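Local coordinates for protein L-Ala-D/L-Glu epimerase, a muconate lactonizing enzyme (Klebsiella pneumoniae subsp. pneumoniae MGH 78578, PDB 3FCP) that belongs to the enolase superfamily, pairing a mandelate racemase/muconate lactonizing enzyme type N-terminal domain with a TIM-barrel-like domain that holds a magnesium ion, at residues Gln202-Ala207 with Lys211-Leu216; Phe329-Leu334 with Leu343-Gly348. All blocks are in the same frame, centred on the assembly; numbering follows the deposited sequence.

Contact 1 of 2, residues Gln202-Ala207 with Lys211-Leu216; sequences QAWDAA and KGCREL
The indole of Trp204 reaches from the loop ahead of helix 206-218 to the second and third turns of that helix, and its six-membered ring does all the touching. Trp204 CZ3 lies 3.8 Å from Gly212 CA and 3.9 Å from Cys213 N, both approached obliquely. Because Trp204 CG stands anti to its own carbonyl carbon (chi1 -63°), the indole points at the helix. Glycine suits this place, since with no side chain it lets the indole come up against its CA. Farther along, Leu216 comes from the opposite direction and sets its CD1 methyl at the ring's edge, near its plane, 3.8 Å from Trp204 CH2. Cys213 adds a looser apolar touch, its SG 4.3 Å from Trp204 CZ3. Leu176 of helix 176-189 also packs on the indole, while Cys213 and Leu216 both rest on Ile224 of strand 223-225.

The polar part is a single helical bond. Lys211 N gives its hydrogen to Ala207 O over 3.2 Å in an almost straight line (174°), the regular i+4 to i bond linking the first turn to the second. Asp205 occupies the N-cap, and its OD1 is hydrogen-bonded to Thr208 OG1. Lys211, with CG anti to the backbone N (chi1 -177°) and an extended chain, carries its ammonium away from the indole, as befits an exposed lysine.

Chemically, then, the indole packs on the helix through the bare backbone at Gly212 and Cys213 N and through the Leu216 methyl, while the cap and this early helical bond serve the polar groups where the helix starts.

Contact 2 of 2, residues Phe329-Leu334 with Leu343-Gly348; sequences FGPLLL and LTFADG
Leu332 lies over one face of the Phe345 ring, and this CH-pi contact is the heart of the pairing. Leu332 CG stands 4.0 Å from the ring centroid and only 6° off the ring normal, almost exactly above the centre. Its two methyls spread over the near end of the ring: CD2 is 3.8 Å from Phe345 CD2, and CD1 is 3.9 Å from Phe345 CD1. Both side chains turn CG anti to the carbonyl carbon (chi1 -62° in Leu332, -70° in Phe345), which sends the forked leucine and the flat phenyl toward each other from their separate backbones. A branched aliphatic chain fits here because its CH and two methyls can all lie on one aromatic face.

Two looser approaches are made to the far end of the ring. Pro331 CD approaches Phe345 CZ obliquely at 4.3 Å, and Phe329 CA comes within 4.5 Å of Phe345 CE1, so that backbone and pyrrolidine meet the end of the phenyl. The Phe329 ring is instead turned away, packing edge-to-face with Trp141 of strand 136-143. Pro331 also rests on Thr307 and Thr310 of helix 307-317, and Phe345 on Val350.

The segments share no hydrogen bond. Within 329-334 backbone bonds close the 3-10 turns: Leu332 N bonds to Phe329 O at 2.9 Å and Leu333 N to Gly330 O at 3.1 Å. Proline suits the start of such a turn, where its missing N-H costs no bond and its ring restrains phi. Elsewhere the backbone of Thr344 pairs with Ala351 and that of Gly348 with Val139.

The whole is a 3-10 turn packed against a beta hairpin: edge strand 345-346 turns back through the tight two-residue turn Asp347-Gly348, phi positive at both, into antiparallel strand 349-351, which lies beside strand 136-143 of the TIM-barrel-like domain.

Contact 1 precedes contact 2 along the chain, and both belong to the TIM-barrel-like domain. They do not touch: their centres are 31 Å apart and their nearest atoms about 16 Å. Contact 1 sits in the beta-alpha-beta unit of strands 195-199 and 223-225, its first segment starting directly after the magnesium ligand Asn201; Asp250 and Glu251 are the other protein ligands. The Trp204 side chain is nevertheless about 13 Å from the metal, and that of Phe329 in contact 2 about 11 Å. Contact 1 also borders a second subunit, whose Trp324 packs on Ala207, whereas no other chain touches contact 2.

Contact 1 of 2, residues Gln202-Ala207 with Lys211-Leu216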
ATOM      1  N   GLN A 202     -23.622   3.456 -15.506  1.00 26.62           N
ATOM      2  CA  GLN A 202     -22.645   4.551 -15.499  1.00 27.55           C
ATOM      3  C   GLN A 202     -23.119   5.963 -15.166  1.00 27.51           C
ATOM      4  O   GLN A 202     -22.302   6.870 -15.073  1.00 27.50           O
ATOM      5  CB  GLN A 202     -21.939   4.632 -16.858  1.00 28.51           C
ATOM      6  CG  GLN A 202     -21.043   3.465 -17.208  1.00 29.22           C
ATOM      7  CD  GLN A 202     -20.282   3.703 -18.505  1.00 30.58           C
ATOM      8  OE1 GLN A 202     -20.824   3.556 -19.607  1.00 30.42           O
ATOM      9  NE2 GLN A 202     -19.023   4.089 -18.377  1.00 29.02           N
ATOM     10  N   ALA A 203     -24.416   6.148 -14.963  1.00 27.81           N
ATOM     11  CA  ALA A 203     -24.975   7.475 -14.724  1.00 27.24           C
ATOM     12  C   ALA A 203     -24.512   8.312 -13.538  1.00 25.52           C
ATOM     13  O   ALA A 203     -24.483   9.537 -13.627  1.00 26.50           O
ATOM     14  CB  ALA A 203     -26.507   7.380 -14.708  1.00 27.52           C
ATOM     15  N   TRP A 204     -24.134   7.683 -12.433  1.00 25.43           N
ATOM     16  CA  TRP A 204     -23.754   8.453 -11.256  1.00 24.76           C
ATOM     17  C   TRP A 204     -22.311   8.866 -11.059  1.00 24.64           C
ATOM     18  O   TRP A 204     -21.380   8.117 -11.344  1.00 24.66           O
ATOM     19  CB  TRP A 204     -24.194   7.732  -9.980  1.00 22.73           C
ATOM     20  CG  TRP A 204     -25.675   7.565  -9.830  1.00 23.67           C
ATOM     21  CD1 TRP A 204     -26.656   8.311 -10.420  1.00 25.44           C
ATOM     22  CD2 TRP A 204     -26.341   6.625  -8.983  1.00 23.52           C
ATOM     23  NE1 TRP A 204     -27.895   7.894  -9.991  1.00 23.66           N
ATOM     24  CE2 TRP A 204     -27.731   6.859  -9.108  1.00 25.02           C
ATOM     25  CE3 TRP A 204     -25.900   5.606  -8.126  1.00 22.27           C
ATOM     26  CZ2 TRP A 204     -28.681   6.113  -8.407  1.00 22.39           C
ATOM     27  CZ3 TRP A 204     -26.843   4.866  -7.429  1.00 23.85           C
ATOM     28  CH2 TRP A 204     -28.220   5.124  -7.575  1.00 24.52           C
ATOM     29  N   ASP A 205     -22.151  10.077 -10.542  1.00 25.47           N
ATOM     30  CA  ASP A 205     -20.843  10.608 -10.206  1.00 26.22           C
ATOM     31  C   ASP A 205     -20.537   9.900  -8.884  1.00 25.14           C
ATOM     32  O   ASP A 205     -21.431   9.297  -8.283  1.00 23.57           O
ATOM     33  CB  ASP A 205     -20.926  12.115  -9.969  1.00 27.35           C
ATOM     34  CG  ASP A 205     -21.962  12.474  -8.915  1.00 28.72           C
ATOM     35  OD1 ASP A 205     -23.156  12.555  -9.262  1.00 30.80           O
ATOM     36  OD2 ASP A 205     -21.586  12.656  -7.739  1.00 28.80           O
ATOM     37  N   ALA A 206     -19.294   9.991  -8.427  1.00 24.72           N
ATOM     38  CA  ALA A 206     -18.861   9.343  -7.190  1.00 23.70           C
ATOM     39  C   ALA A 206     -19.670   9.691  -5.938  1.00 23.99           C
ATOM     40  O   ALA A 206     -19.997   8.811  -5.138  1.00 23.25           O
ATOM     41  CB  ALA A 206     -17.383   9.642  -6.946  1.00 24.45           C
ATOM     42  N   ALA A 207     -19.986  10.968  -5.758  1.00 22.94           N
ATOM     43  CA  ALA A 207     -20.745  11.408  -4.587  1.00 23.70           C
ATOM     44  C   ALA A 207     -22.191  10.893  -4.623  1.00 24.05           C
ATOM     45  O   ALA A 207     -22.713  10.390  -3.627  1.00 25.68           O
ATOM     46  CB  ALA A 207     -20.721  12.947  -4.496  1.00 22.41           C
ATOM     47  N   LYS A 211     -24.023   7.907  -2.017  1.00 24.78           N
ATOM     48  CA  LYS A 211     -25.318   8.124  -1.379  1.00 25.58           C
ATOM     49  C   LYS A 211     -26.372   7.166  -1.936  1.00 24.70           C
ATOM     50  O   LYS A 211     -27.095   6.512  -1.180  1.00 24.54           O
ATOM     51  CB  LYS A 211     -25.769   9.574  -1.597  1.00 28.16           C
ATOM     52  CG  LYS A 211     -27.083   9.917  -0.916  1.00 30.61           C
ATOM     53  CD  LYS A 211     -27.499  11.355  -1.203  1.00 34.69           C
ATOM     54  CE  LYS A 211     -28.825  11.681  -0.529  1.00 37.52           C
ATOM     55  NZ  LYS A 211     -29.304  13.046  -0.893  1.00 42.56           N
ATOM     56  N   GLY A 212     -26.450   7.086  -3.262  1.00 23.22           N
ATOM     57  CA  GLY A 212     -27.420   6.212  -3.899  1.00 23.16           C
ATOM     58  C   GLY A 212     -27.221   4.751  -3.534  1.00 24.14           C
ATOM     59  O   GLY A 212     -28.166   4.061  -3.154  1.00 22.88           O
ATOM     60  N   CYS A 213     -25.989   4.269  -3.634  1.00 23.91           N
ATOM     61  CA  CYS A 213     -25.723   2.872  -3.304  1.00 24.69           C
ATOM     62  C   CYS A 213     -26.034   2.524  -1.849  1.00 24.05           C
ATOM     63  O   CYS A 213     -26.525   1.431  -1.569  1.00 23.86           O
ATOM     64  CB  CYS A 213     -24.273   2.509  -3.636  1.00 23.73           C
ATOM     65  SG  CYS A 213     -23.987   2.318  -5.417  1.00 24.70           S
ATOM     66  N   ARG A 214     -25.744   3.436  -0.923  1.00 23.48           N
ATOM     67  CA  ARG A 214     -26.041   3.171   0.489  1.00 25.24           C
ATOM     68  C   ARG A 214     -27.548   3.003   0.676  1.00 23.63           C
ATOM     69  O   ARG A 214     -27.998   2.092   1.364  1.00 24.19           O
ATOM     70  CB  ARG A 214     -25.535   4.311   1.390  1.00 25.50           C
ATOM     71  CG  ARG A 214     -24.054   4.223   1.749  1.00 28.48           C
ATOM     72  CD  ARG A 214     -23.697   5.215   2.853  1.00 31.74           C
ATOM     73  NE  ARG A 214     -23.805   6.601   2.397  1.00 33.98           N
ATOM     74  CZ  ARG A 214     -22.807   7.291   1.856  1.00 35.14           C
ATOM     75  NH1 ARG A 214     -21.612   6.726   1.709  1.00 34.92           N
ATOM     76  NH2 ARG A 214     -23.006   8.540   1.444  1.00 34.37           N
ATOM     77  N   GLU A 215     -28.317   3.885   0.050  1.00 25.83           N
ATOM     78  CA  GLU A 215     -29.775   3.839   0.137  1.00 27.21           C
ATOM     79  C   GLU A 215     -30.328   2.557  -0.469  1.00 26.01           C
ATOM     80  O   GLU A 215     -31.211   1.921   0.108  1.00 26.06           O
ATOM     81  CB  GLU A 215     -30.376   5.043  -0.586  1.00 31.58           C
ATOM     82  CG  GLU A 215     -30.211   6.352   0.155  1.00 37.22           C
ATOM     83  CD  GLU A 215     -30.981   6.355   1.454  1.00 43.47           C
ATOM     84  OE1 GLU A 215     -32.205   6.094   1.414  1.00 46.59           O
ATOM     85  OE2 GLU A 215     -30.365   6.610   2.513  1.00 46.47           O
ATOM     86  N   LEU A 216     -29.811   2.181  -1.637  1.00 24.55           N
ATOM     87  CA  LEU A 216     -30.259   0.966  -2.303  1.00 23.95           C
ATOM     88  C   LEU A 216     -29.979  -0.262  -1.436  1.00 23.50           C
ATOM     89  O   LEU A 216     -30.833  -1.143  -1.285  1.00 24.63           O
ATOM     90  CB  LEU A 216     -29.563   0.821  -3.655  1.00 21.40           C
ATOM     91  CG  LEU A 216     -29.954   1.846  -4.727  1.00 25.12           C
ATOM     92  CD1 LEU A 216     -28.974   1.772  -5.888  1.00 22.41           C
ATOM     93  CD2 LEU A 216     -31.385   1.577  -5.198  1.00 24.31           C
TER

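Contact 2 of 2, residues Phe329-Leu334 with Leu343-Gly348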
ATOM      1  N   PHE A 329     -33.277 -12.013 -22.239  1.00 24.96           N
ATOM      2  CA  PHE A 329     -34.664 -11.816 -22.662  1.00 27.34           C
ATOM      3  C   PHE A 329     -34.775 -11.013 -23.961  1.00 26.02           C
ATOM      4  O   PHE A 329     -35.879 -10.659 -24.394  1.00 26.22           O
ATOM      5  CB  PHE A 329     -35.439 -11.101 -21.546  1.00 27.30           C
ATOM      6  CG  PHE A 329     -34.865  -9.760 -21.167  1.00 28.86           C
ATOM      7  CD1 PHE A 329     -35.049  -8.652 -21.986  1.00 28.90           C
ATOM      8  CD2 PHE A 329     -34.126  -9.613 -19.996  1.00 29.14           C
ATOM      9  CE1 PHE A 329     -34.506  -7.416 -21.651  1.00 30.89           C
ATOM     10  CE2 PHE A 329     -33.576  -8.377 -19.649  1.00 28.86           C
ATOM     11  CZ  PHE A 329     -33.767  -7.276 -20.479  1.00 29.67           C
ATOM     12  N   GLY A 330     -33.629 -10.734 -24.574  1.00 23.76           N
ATOM     13  CA  GLY A 330     -33.593  -9.968 -25.809  1.00 25.93           C
ATOM     14  C   GLY A 330     -34.625 -10.346 -26.863  1.00 26.49           C
ATOM     15  O   GLY A 330     -35.286  -9.466 -27.414  1.00 25.79           O
ATOM     16  N   PRO A 331     -34.788 -11.642 -27.172  1.00 27.61           N
ATOM     17  CA  PRO A 331     -35.767 -12.069 -28.181  1.00 29.32           C
ATOM     18  C   PRO A 331     -37.207 -11.697 -27.829  1.00 29.60           C
ATOM     19  O   PRO A 331     -38.026 -11.466 -28.716  1.00 30.27           O
ATOM     20  CB  PRO A 331     -35.573 -13.586 -28.235  1.00 29.64           C
ATOM     21  CG  PRO A 331     -34.135 -13.760 -27.861  1.00 28.20           C
ATOM     22  CD  PRO A 331     -33.988 -12.789 -26.710  1.00 26.95           C
ATOM     23  N   LEU A 332     -37.508 -11.644 -26.536  1.00 29.57           N
ATOM     24  CA  LEU A 332     -38.853 -11.319 -26.075  1.00 30.52           C
ATOM     25  C   LEU A 332     -39.258  -9.866 -26.303  1.00 32.04           C
ATOM     26  O   LEU A 332     -40.429  -9.512 -26.142  1.00 31.99           O
ATOM     27  CB  LEU A 332     -38.996 -11.676 -24.592  1.00 31.56           C
ATOM     28  CG  LEU A 332     -38.810 -13.163 -24.281  1.00 33.17           C
ATOM     29  CD1 LEU A 332     -38.966 -13.410 -22.796  1.00 34.07           C
ATOM     30  CD2 LEU A 332     -39.821 -13.977 -25.071  1.00 34.49           C
ATOM     31  N   LEU A 333     -38.299  -9.024 -26.681  1.00 31.20           N
ATOM     32  CA  LEU A 333     -38.592  -7.615 -26.935  1.00 31.74           C
ATOM     33  C   LEU A 333     -38.911  -7.366 -28.408  1.00 32.00           C
ATOM     34  O   LEU A 333     -39.309  -6.265 -28.784  1.00 32.82           O
ATOM     35  CB  LEU A 333     -37.397  -6.737 -26.553  1.00 31.20           C
ATOM     36  CG  LEU A 333     -36.903  -6.720 -25.108  1.00 31.02           C
ATOM     37  CD1 LEU A 333     -35.671  -5.828 -25.019  1.00 30.80           C
ATOM     38  CD2 LEU A 333     -38.004  -6.224 -24.181  1.00 29.58           C
ATOM     39  N   LEU A 334     -38.738  -8.387 -29.236  1.00 32.30           N
ATOM     40  CA  LEU A 334     -38.970  -8.246 -30.669  1.00 33.77           C
ATOM     41  C   LEU A 334     -40.304  -8.822 -31.130  1.00 35.25           C
ATOM     42  O   LEU A 334     -40.786  -9.815 -30.583  1.00 35.43           O
ATOM     43  CB  LEU A 334     -37.843  -8.935 -31.442  1.00 32.54           C
ATOM     44  CG  LEU A 334     -36.402  -8.642 -31.011  1.00 32.86           C
ATOM     45  CD1 LEU A 334     -35.479  -9.619 -31.714  1.00 32.97           C
ATOM     46  CD2 LEU A 334     -36.019  -7.202 -31.330  1.00 32.52           C
ATOM     47  N   LEU A 343     -36.532 -19.487 -29.476  1.00 30.79           N
ATOM     48  CA  LEU A 343     -36.249 -20.245 -28.261  1.00 29.65           C
ATOM     49  C   LEU A 343     -37.530 -20.312 -27.436  1.00 30.89           C
ATOM     50  O   LEU A 343     -38.405 -19.461 -27.572  1.00 30.55           O
ATOM     51  CB  LEU A 343     -35.170 -19.536 -27.435  1.00 28.10           C
ATOM     52  CG  LEU A 343     -33.796 -19.350 -28.079  1.00 24.66           C
ATOM     53  CD1 LEU A 343     -32.958 -18.409 -27.224  1.00 25.80           C
ATOM     54  CD2 LEU A 343     -33.121 -20.694 -28.227  1.00 24.05           C
ATOM     55  N   THR A 344     -37.644 -21.314 -26.576  1.00 31.10           N
ATOM     56  CA  THR A 344     -38.829 -21.417 -25.740  1.00 32.26           C
ATOM     57  C   THR A 344     -38.519 -20.896 -24.339  1.00 32.51           C
ATOM     58  O   THR A 344     -37.602 -21.379 -23.667  1.00 31.78           O
ATOM     59  CB  THR A 344     -39.329 -22.872 -25.639  1.00 34.50           C
ATOM     60  OG1 THR A 344     -38.477 -23.614 -24.761  1.00 38.99           O
ATOM     61  CG2 THR A 344     -39.322 -23.530 -27.009  1.00 32.28           C
ATOM     62  N   PHE A 345     -39.276 -19.889 -23.919  1.00 32.19           N
ATOM     63  CA  PHE A 345     -39.127 -19.291 -22.598  1.00 33.62           C
ATOM     64  C   PHE A 345     -40.340 -19.732 -21.780  1.00 35.73           C
ATOM     65  O   PHE A 345     -41.421 -19.928 -22.335  1.00 36.44           O
ATOM     66  CB  PHE A 345     -39.118 -17.764 -22.697  1.00 32.47           C
ATOM     67  CG  PHE A 345     -37.882 -17.191 -23.344  1.00 33.07           C
ATOM     68  CD1 PHE A 345     -36.845 -16.677 -22.563  1.00 32.53           C
ATOM     69  CD2 PHE A 345     -37.767 -17.138 -24.730  1.00 32.83           C
ATOM     70  CE1 PHE A 345     -35.716 -16.115 -23.154  1.00 31.48           C
ATOM     71  CE2 PHE A 345     -36.640 -16.579 -25.333  1.00 32.82           C
ATOM     72  CZ  PHE A 345     -35.612 -16.064 -24.540  1.00 34.08           C
ATOM     73  N   ALA A 346     -40.163 -19.891 -20.475  1.00 36.23           N
ATOM     74  CA  ALA A 346     -41.259 -20.298 -19.605  1.00 37.52           C
ATOM     75  C   ALA A 346     -40.815 -20.348 -18.154  1.00 38.90           C
ATOM     76  O   ALA A 346     -39.669 -20.697 -17.855  1.00 40.04           O
ATOM     77  CB  ALA A 346     -41.788 -21.663 -20.028  1.00 37.81           C
ATOM     78  N   ASP A 347     -41.734 -19.991 -17.260  1.00 39.14           N
ATOM     79  CA  ASP A 347     -41.486 -19.994 -15.823  1.00 40.34           C
ATOM     80  C   ASP A 347     -40.114 -19.430 -15.458  1.00 37.72           C
ATOM     81  O   ASP A 347     -39.307 -20.106 -14.824  1.00 36.16           O
ATOM     82  CB  ASP A 347     -41.630 -21.418 -15.271  1.00 43.26           C
ATOM     83  CG  ASP A 347     -41.523 -21.474 -13.752  1.00 47.55           C
ATOM     84  OD1 ASP A 347     -42.322 -20.794 -13.070  1.00 49.76           O
ATOM     85  OD2 ASP A 347     -40.641 -22.200 -13.240  1.00 48.59           O
ATOM     86  N   GLY A 348     -39.867 -18.187 -15.867  1.00 36.35           N
ATOM     87  CA  GLY A 348     -38.603 -17.527 -15.580  1.00 35.21           C
ATOM     88  C   GLY A 348     -37.365 -18.237 -16.100  1.00 33.66           C
ATOM     89  O   GLY A 348     -36.276 -18.074 -15.552  1.00 31.73           O
TER